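Local atomic coordinates of SidF, inhibitor of growth family, member 3 (Legionella pneumophila subsp. pneumophila, PDB entry 4FYE), a protein that probably removes a phosphate from phosphoinositide lipids and belongs to the SidF family of Legionella. Residues Asp47-Val52 and Ser179-Thr184. The protein carries 1 engineered substitution. Numbering follows the deposited sequence.
Sequences DGKQVV and SHNRDT
Two neighbouring strands of the six-stranded mixed sheet, 50-55 and 184-189, begin side by side here as its one parallel pair. They are joined in sequence through a long, mostly helical excursion whose last helix, 167-180, ends just ahead of the second strand. The backbone bonds come first. Thr184 straddles Val51 in the way usual for parallel strands: its N donates to Gln50 O at 3.0 Å, within the plane of that carbonyl, and its O accepts from Val52 N at 2.9 Å, nearly along the C=O axis, with a C=O...N angle of 174°. Two CA-H...O contacts run beside these bonds, Asp183 CA to Gln50 O at 3.3 Å and Val51 CA to Thr184 O at 3.4 Å, so each carbonyl oxygen faces both an N-H and a CA-H. Strand 39-42 pairs with the other edge of 50-55, and 199-206 lies beyond 184-189.

Among the side chains, Val51 and Thr184 share one face of the sheet, where helix 9-16 meets them through Leu16 and Tyr12. Asp183, just ahead of the second strand, points its side chain toward the first segment, its CG anti to its own carbonyl carbon (chi1 -67°). That torsion turns the carboxylate against Gln50 and obliquely across Val52: OD1 rests 3.4 Å from Gln50 CB, and OD2 comes within 3.9 Å of Val52 CG2. This buried OD2 is hydrogen-bonded by Tyr32 OH, while the extended Gln50 side chain is held at its amide, NE2 by Asn27 O and OE1 by His29 N, tying the segment before strand 39-42 to the start of strand 50-55.

Ahead of the paired residues the two segments diverge, and a polar margin takes over. Lys49, bent at chi2 (-53°) and extended beyond, crosses the Asn181 side chain obliquely, bringing its NZ to 4.5 Å from His180 O.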
ATOM      1  N   ASP A  47       2.479 -24.487   2.128  1.00 85.49           N
ATOM      2  CA  ASP A  47       3.384 -25.532   1.628  1.00 95.91           C
ATOM      3  C   ASP A  47       4.490 -25.092   0.651  1.00 88.15           C
ATOM      4  O   ASP A  47       5.675 -25.252   0.954  1.00 88.62           O
ATOM      5  CB  ASP A  47       2.565 -26.657   1.005  1.00106.59           C
ATOM      6  CG  ASP A  47       1.756 -26.174  -0.174  1.00116.32           C
ATOM      7  OD1 ASP A  47       1.414 -27.029  -1.028  1.00118.71           O
ATOM      8  OD2 ASP A  47       1.502 -24.930  -0.251  1.00107.46           O
ATOM      9  N   GLY A  48       4.139 -24.567  -0.521  1.00 77.95           N
ATOM     10  CA  GLY A  48       5.207 -24.188  -1.480  1.00 74.70           C
ATOM     11  C   GLY A  48       5.553 -22.692  -1.485  1.00 69.83           C
ATOM     12  O   GLY A  48       6.130 -22.206  -2.430  1.00 64.42           O
ATOM     13  N   LYS A  49       5.165 -21.949  -0.449  1.00 62.57           N
ATOM     14  CA  LYS A  49       5.546 -20.532  -0.375  1.00 65.67           C
ATOM     15  C   LYS A  49       6.916 -20.282   0.318  1.00 62.58           C
ATOM     16  O   LYS A  49       7.401 -21.100   1.134  1.00 62.35           O
ATOM     17  CB  LYS A  49       4.434 -19.649   0.218  1.00 62.94           C
ATOM     18  CG  LYS A  49       3.014 -19.802  -0.362  1.00 65.77           C
ATOM     19  CD  LYS A  49       2.898 -19.680  -1.879  1.00 73.14           C
ATOM     20  CE  LYS A  49       1.443 -19.500  -2.322  1.00 79.85           C
ATOM     21  NZ  LYS A  49       1.292 -19.159  -3.772  1.00 86.33           N
ATOM     22  N   GLN A  50       7.544 -19.166  -0.050  1.00 57.91           N
ATOM     23  CA  GLN A  50       8.839 -18.825   0.500  1.00 55.47           C
ATOM     24  C   GLN A  50       8.838 -17.498   1.205  1.00 52.18           C
ATOM     25  O   GLN A  50       7.957 -16.666   0.975  1.00 48.20           O
ATOM     26  CB  GLN A  50       9.904 -18.854  -0.596  1.00 56.42           C
ATOM     27  CG  GLN A  50      10.390 -20.286  -0.834  1.00 62.63           C
ATOM     28  CD  GLN A  50      11.195 -20.439  -2.116  1.00 62.76           C
ATOM     29  OE1 GLN A  50      11.792 -19.482  -2.619  1.00 67.15           O
ATOM     30  NE2 GLN A  50      11.224 -21.663  -2.649  1.00 63.35           N
ATOM     31  N   VAL A  51       9.895 -17.283   1.983  1.00 49.21           N
ATOM     32  CA  VAL A  51      10.035 -16.111   2.777  1.00 48.00           C
ATOM     33  C   VAL A  51      11.435 -15.577   2.643  1.00 51.40           C
ATOM     34  O   VAL A  51      12.386 -16.339   2.782  1.00 50.77           O
ATOM     35  CB  VAL A  51       9.838 -16.516   4.216  1.00 47.19           C
ATOM     36  CG1 VAL A  51       9.894 -15.315   5.111  1.00 43.79           C
ATOM     37  CG2 VAL A  51       8.511 -17.216   4.324  1.00 48.60           C
ATOM     38  N   VAL A  52      11.588 -14.277   2.399  1.00 44.90           N
ATOM     39  CA  VAL A  52      12.921 -13.735   2.378  1.00 40.83           C
ATOM     40  C   VAL A  52      13.119 -12.837   3.603  1.00 43.97           C
ATOM     41  O   VAL A  52      12.293 -11.931   3.853  1.00 43.83           O
ATOM     42  CB  VAL A  52      13.122 -12.853   1.163  1.00 43.96           C
ATOM     43  CG1 VAL A  52      14.578 -12.410   1.129  1.00 42.51           C
ATOM     44  CG2 VAL A  52      12.696 -13.546  -0.137  1.00 45.23           C
ATOM     45  N   SER A 179       4.658 -12.952 -10.472  1.00 76.66           N
ATOM     46  CA  SER A 179       3.291 -12.981  -9.944  1.00 74.53           C
ATOM     47  C   SER A 179       2.702 -14.363  -9.591  1.00 79.22           C
ATOM     48  O   SER A 179       1.977 -14.474  -8.615  1.00 85.50           O
ATOM     49  CB  SER A 179       2.355 -12.225 -10.877  1.00 77.84           C
ATOM     50  OG  SER A 179       2.821 -10.895 -11.095  1.00 76.93           O
ATOM     51  N   HIS A 180       2.992 -15.418 -10.352  1.00 90.59           N
ATOM     52  CA  HIS A 180       2.501 -16.735  -9.950  1.00 87.53           C
ATOM     53  C   HIS A 180       2.935 -17.172  -8.560  1.00 86.35           C
ATOM     54  O   HIS A 180       2.342 -18.090  -8.006  1.00 88.99           O
ATOM     55  CB  HIS A 180       2.800 -17.834 -10.984  1.00101.19           C
ATOM     56  CG  HIS A 180       2.285 -19.223 -10.575  1.00111.37           C
ATOM     57  ND1 HIS A 180       3.105 -20.207 -10.132  1.00114.40           N
ATOM     58  CD2 HIS A 180       0.985 -19.744 -10.507  1.00117.61           C
ATOM     59  CE1 HIS A 180       2.379 -21.307  -9.824  1.00113.76           C
ATOM     60  NE2 HIS A 180       1.083 -21.027 -10.054  1.00119.87           N
ATOM     61  N   ASN A 181       3.955 -16.564  -7.959  1.00 83.63           N
ATOM     62  CA  ASN A 181       4.352 -17.046  -6.621  1.00 83.50           C
ATOM     63  C   ASN A 181       5.175 -16.062  -5.818  1.00 80.25           C
ATOM     64  O   ASN A 181       6.420 -16.075  -5.854  1.00 80.51           O
ATOM     65  CB  ASN A 181       5.049 -18.415  -6.695  1.00 91.08           C
ATOM     66  CG  ASN A 181       4.664 -19.340  -5.539  1.00102.22           C
ATOM     67  OD1 ASN A 181       4.755 -20.577  -5.649  1.00 95.42           O
ATOM     68  ND2 ASN A 181       4.243 -18.750  -4.418  1.00 94.15           N
ATOM     69  N   ARG A 182       4.469 -15.191  -5.104  1.00 65.19           N
ATOM     70  CA  ARG A 182       5.127 -14.097  -4.388  1.00 58.34           C
ATOM     71  C   ARG A 182       5.559 -14.518  -2.972  1.00 51.20           C
ATOM     72  O   ARG A 182       4.813 -15.141  -2.208  1.00 47.51           O
ATOM     73  CB  ARG A 182       4.257 -12.836  -4.338  1.00 68.30           C
ATOM     74  CG  ARG A 182       3.646 -12.380  -5.661  1.00 71.58           C
ATOM     75  CD  ARG A 182       2.151 -12.670  -5.705  1.00 76.91           C
ATOM     76  NE  ARG A 182       1.289 -11.591  -5.168  1.00 93.90           N
ATOM     77  CZ  ARG A 182       1.672 -10.372  -4.740  1.00 76.69           C
ATOM     78  NH1 ARG A 182       2.948  -9.986  -4.747  1.00 78.09           N
ATOM     79  NH2 ARG A 182       0.760  -9.537  -4.276  1.00 66.51           N
ATOM     80  N   ASP A 183       6.781 -14.152  -2.642  1.00 44.72           N
ATOM     81  CA  ASP A 183       7.376 -14.463  -1.393  1.00 46.90           C
ATOM     82  C   ASP A 183       6.920 -13.458  -0.303  1.00 45.62           C
ATOM     83  O   ASP A 183       6.630 -12.278  -0.559  1.00 45.45           O
ATOM     84  CB  ASP A 183       8.893 -14.381  -1.578  1.00 45.11           C
ATOM     85  CG  ASP A 183       9.448 -15.443  -2.496  1.00 52.35           C
ATOM     86  OD1 ASP A 183       8.793 -16.495  -2.727  1.00 60.04           O
ATOM     87  OD2 ASP A 183      10.590 -15.228  -2.996  1.00 69.75           O
ATOM     88  N   THR A 184       6.898 -13.905   0.922  1.00 39.34           N
ATOM     89  CA  THR A 184       6.720 -12.974   2.006  1.00 43.11           C
ATOM     90  C   THR A 184       8.051 -12.260   2.274  1.00 43.08           C
ATOM     91  O   THR A 184       9.099 -12.886   2.233  1.00 43.94           O
ATOM     92  CB  THR A 184       6.279 -13.739   3.260  1.00 41.36           C
ATOM     93  OG1 THR A 184       4.912 -14.123   3.102  1.00 43.88           O
ATOM     94  CG2 THR A 184       6.316 -12.834   4.386  1.00 38.77           C
TER